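PDB 3C1A: putative oxidoreductase from Magnetospirillum magnetotacticum, which probably binds NAD(P) through a Rossmann-fold domain and catalyses a redox reaction, as in the Gfo/Idh/MocA family. Local coordinates for residues P10-G19 / G34-N44. Sequence-based numbering, arbitrary orientation.
Sequences PVRLALIGAG and GAALVRLASSN
L15 lies beside L40, and the two side chains point the same way from neighbouring parallel strands. These are strands 11-17 and 35-42, the first beta-alpha-beta unit of the Rossmann fold, joined through helix 25-31. L15 CD2 meets L40 CD1 at 3.8 Å. L37 CD1 reaches L15 CB, also at 3.8 Å. In both L37 and L40, CG is anti to the backbone N (chi1 -175° and 175°), which brings their CD1 methyls to L15. Helix 25-31 covers this leucine cluster with I26 and I29. The other face carries A14, I16 and A41, packed under V64 of helix 62-65.

The backbone bonds run from V11 N with G34 O to G17 N with A41 O, the latter at 2.8 Å. A beta bulge interrupts the pattern: L13 pairs with L37 and L15 with L40, so V38 and R39 span the place of A14 alone. V38 N bonds L13 O, while R39 O receives L15 N. V38 CG1 rests against R12 CB at 3.7 Å. The guanidinium groups lead elsewhere: R12 NE bonds E69 O, and R39 makes salt bridges with E58 and E69.

G17 ends its strand and, with G19, belongs to the glycine-rich segment, whose GxGxxG pattern is consistent with dinucleotide binding. S43 N makes only a weak bond to G17 O. N44 joins this segment to the next helix. Its OD1 caps D46 N, while its ND2 donates to G19 O at 3.3 Å, with that oxygen close to the amide plane. Putting an alanine here would take away both side-chain hydrogen bonds, and is likely to leave helix 45-48 without its side-chain cap and G19 O without this donor. On the backbone side, S42 OG accepts from N44 N at 3.1 Å, closing an ST turn.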
loop_
_atom_site.group_PDB
_atom_site.type_symbol
_atom_site.label_atom_id
_atom_site.label_comp_id
_atom_site.label_asym_id
_atom_site.label_seq_id
_atom_site.Cartn_x
_atom_site.Cartn_y
_atom_site.Cartn_z
ATOM N N PRO A 10 1.957 -22.092 -14.467
ATOM C CA PRO A 10 1.633 -21.020 -13.513
ATOM C C PRO A 10 2.745 -20.780 -12.510
ATOM O O PRO A 10 3.462 -21.724 -12.126
ATOM C CB PRO A 10 0.351 -21.517 -12.825
ATOM C CG PRO A 10 -0.189 -22.558 -13.738
ATOM C CD PRO A 10 0.982 -23.192 -14.411
ATOM N N VAL A 11 2.893 -19.518 -12.117
ATOM C CA VAL A 11 3.907 -19.135 -11.158
ATOM C C VAL A 11 3.445 -19.632 -9.783
ATOM O O VAL A 11 2.302 -19.403 -9.381
ATOM C CB VAL A 11 4.145 -17.595 -11.153
ATOM C CG1 VAL A 11 5.043 -17.181 -9.980
ATOM C CG2 VAL A 11 4.743 -17.121 -12.512
ATOM N N ARG A 12 4.328 -20.321 -9.072
ATOM C CA ARG A 12 3.937 -21.000 -7.852
ATOM C C ARG A 12 4.159 -20.085 -6.659
ATOM O O ARG A 12 5.276 -19.798 -6.296
ATOM C CB ARG A 12 4.683 -22.320 -7.773
ATOM C CG ARG A 12 4.409 -23.202 -9.036
ATOM C CD ARG A 12 5.201 -24.487 -9.000
ATOM N NE ARG A 12 6.640 -24.248 -9.063
ATOM C CZ ARG A 12 7.321 -24.068 -10.196
ATOM N NH1 ARG A 12 6.721 -24.084 -11.387
ATOM N NH2 ARG A 12 8.624 -23.849 -10.146
ATOM N N LEU A 13 3.056 -19.603 -6.109
ATOM C CA LEU A 13 3.043 -18.671 -5.005
ATOM C C LEU A 13 2.657 -19.320 -3.725
ATOM O O LEU A 13 1.879 -20.256 -3.706
ATOM C CB LEU A 13 2.049 -17.532 -5.253
ATOM C CG LEU A 13 2.206 -16.676 -6.489
ATOM C CD1 LEU A 13 1.062 -15.613 -6.521
ATOM C CD2 LEU A 13 3.579 -16.042 -6.516
ATOM N N ALA A 14 3.201 -18.798 -2.631
ATOM C CA ALA A 14 2.768 -19.215 -1.311
ATOM C C ALA A 14 2.395 -17.975 -0.497
ATOM O O ALA A 14 2.918 -16.886 -0.735
ATOM C CB ALA A 14 3.855 -20.026 -0.615
ATOM N N LEU A 15 1.473 -18.148 0.447
ATOM C CA LEU A 15 0.987 -17.049 1.262
ATOM C C LEU A 15 1.249 -17.326 2.741
ATOM O O LEU A 15 0.956 -18.437 3.266
ATOM C CB LEU A 15 -0.506 -16.855 1.000
ATOM C CG LEU A 15 -1.292 -15.850 1.850
ATOM C CD1 LEU A 15 -0.705 -14.461 1.687
ATOM C CD2 LEU A 15 -2.769 -15.883 1.458
ATOM N N ILE A 16 1.880 -16.363 3.402
ATOM C CA ILE A 16 2.090 -16.472 4.808
ATOM C C ILE A 16 1.173 -15.381 5.365
ATOM O O ILE A 16 1.400 -14.190 5.121
ATOM C CB ILE A 16 3.553 -16.295 5.230
ATOM C CG1 ILE A 16 4.423 -17.395 4.588
ATOM C CG2 ILE A 16 3.626 -16.303 6.746
ATOM C CD1 ILE A 16 5.900 -17.118 4.592
ATOM N N GLY A 17 0.120 -15.801 6.063
ATOM C CA GLY A 17 -0.921 -14.892 6.546
ATOM C C GLY A 17 -1.164 -15.042 8.022
ATOM O O GLY A 17 -1.088 -16.140 8.558
ATOM N N ALA A 18 -1.435 -13.935 8.699
ATOM C CA ALA A 18 -1.853 -13.978 10.098
ATOM C C ALA A 18 -2.773 -12.801 10.363
ATOM O O ALA A 18 -2.560 -11.707 9.832
ATOM C CB ALA A 18 -0.645 -13.934 11.025
ATOM N N GLY A 19 -3.816 -13.047 11.154
ATOM C CA GLY A 19 -4.735 -11.998 11.580
ATOM C C GLY A 19 -5.701 -11.580 10.493
ATOM O O GLY A 19 -6.228 -12.427 9.757
ATOM N N GLY A 34 -2.369 -17.052 -14.409
ATOM C CA GLY A 34 -0.939 -17.285 -14.492
ATOM C C GLY A 34 -0.242 -17.600 -13.186
ATOM O O GLY A 34 0.973 -17.691 -13.151
ATOM N N ALA A 35 -1.007 -17.767 -12.117
ATOM C CA ALA A 35 -0.451 -18.061 -10.810
ATOM C C ALA A 35 -1.261 -19.161 -10.128
ATOM O O ALA A 35 -2.435 -19.401 -10.482
ATOM C CB ALA A 35 -0.415 -16.808 -9.971
ATOM N N ALA A 36 -0.623 -19.816 -9.159
ATOM C CA ALA A 36 -1.211 -20.883 -8.351
ATOM C C ALA A 36 -0.771 -20.717 -6.885
ATOM O O ALA A 36 0.390 -20.405 -6.630
ATOM C CB ALA A 36 -0.752 -22.231 -8.874
ATOM N N LEU A 37 -1.691 -20.901 -5.938
ATOM C CA LEU A 37 -1.337 -20.947 -4.508
ATOM C C LEU A 37 -0.953 -22.385 -4.179
ATOM O O LEU A 37 -1.803 -23.249 -4.081
ATOM C CB LEU A 37 -2.494 -20.450 -3.610
ATOM C CG LEU A 37 -2.235 -20.319 -2.111
ATOM C CD1 LEU A 37 -1.249 -19.200 -1.888
ATOM C CD2 LEU A 37 -3.543 -20.102 -1.330
ATOM N N VAL A 38 0.341 -22.631 -4.022
ATOM C CA VAL A 38 0.854 -23.972 -3.793
ATOM C C VAL A 38 1.115 -24.338 -2.313
ATOM O O VAL A 38 1.149 -25.526 -1.970
ATOM C CB VAL A 38 2.104 -24.241 -4.661
ATOM C CG1 VAL A 38 1.836 -23.933 -6.098
ATOM C CG2 VAL A 38 3.340 -23.460 -4.149
ATOM N N ARG A 39 1.367 -23.350 -1.449
ATOM C CA ARG A 39 1.354 -23.568 0.001
ATOM C C ARG A 39 0.685 -22.388 0.671
ATOM O O ARG A 39 0.701 -21.267 0.146
ATOM C CB ARG A 39 2.770 -23.753 0.627
ATOM C CG ARG A 39 3.634 -24.796 -0.020
ATOM C CD ARG A 39 4.634 -25.455 0.941
ATOM N NE ARG A 39 5.468 -26.404 0.213
ATOM C CZ ARG A 39 6.164 -27.415 0.735
ATOM N NH1 ARG A 39 6.206 -27.612 2.034
ATOM N NH2 ARG A 39 6.902 -28.173 -0.070
ATOM N N LEU A 40 0.136 -22.648 1.851
ATOM C CA LEU A 40 -0.500 -21.627 2.699
ATOM C C LEU A 40 -0.154 -21.879 4.142
ATOM O O LEU A 40 -0.422 -22.972 4.652
ATOM C CB LEU A 40 -2.023 -21.718 2.540
ATOM C CG LEU A 40 -2.885 -20.817 3.420
ATOM C CD1 LEU A 40 -2.613 -19.334 3.087
ATOM C CD2 LEU A 40 -4.372 -21.216 3.257
ATOM N N ALA A 41 0.492 -20.891 4.767
ATOM C CA ALA A 41 0.691 -20.845 6.198
ATOM C C ALA A 41 -0.195 -19.753 6.814
ATOM O O ALA A 41 0.100 -18.575 6.701
ATOM C CB ALA A 41 2.144 -20.605 6.511
ATOM N N SER A 42 -1.299 -20.127 7.454
ATOM C CA SER A 42 -2.223 -19.117 8.003
ATOM C C SER A 42 -2.796 -19.491 9.363
ATOM O O SER A 42 -3.242 -20.614 9.547
ATOM C CB SER A 42 -3.394 -18.882 7.067
ATOM O OG SER A 42 -4.249 -17.882 7.614
ATOM N N SER A 43 -2.802 -18.534 10.290
ATOM C CA SER A 43 -3.410 -18.713 11.627
ATOM C C SER A 43 -4.937 -18.640 11.567
ATOM O O SER A 43 -5.639 -19.078 12.478
ATOM C CB SER A 43 -2.906 -17.620 12.590
ATOM O OG SER A 43 -3.361 -16.318 12.209
ATOM N N ASN A 44 -5.433 -18.044 10.499
ATOM C CA ASN A 44 -6.833 -17.739 10.365
ATOM C C ASN A 44 -7.593 -18.913 9.724
ATOM O O ASN A 44 -7.356 -19.217 8.564
ATOM C CB ASN A 44 -6.950 -16.478 9.525
ATOM C CG ASN A 44 -8.363 -16.013 9.378
ATOM O OD1 ASN A 44 -9.308 -16.816 9.413
ATOM N ND2 ASN A 44 -8.532 -14.699 9.226
#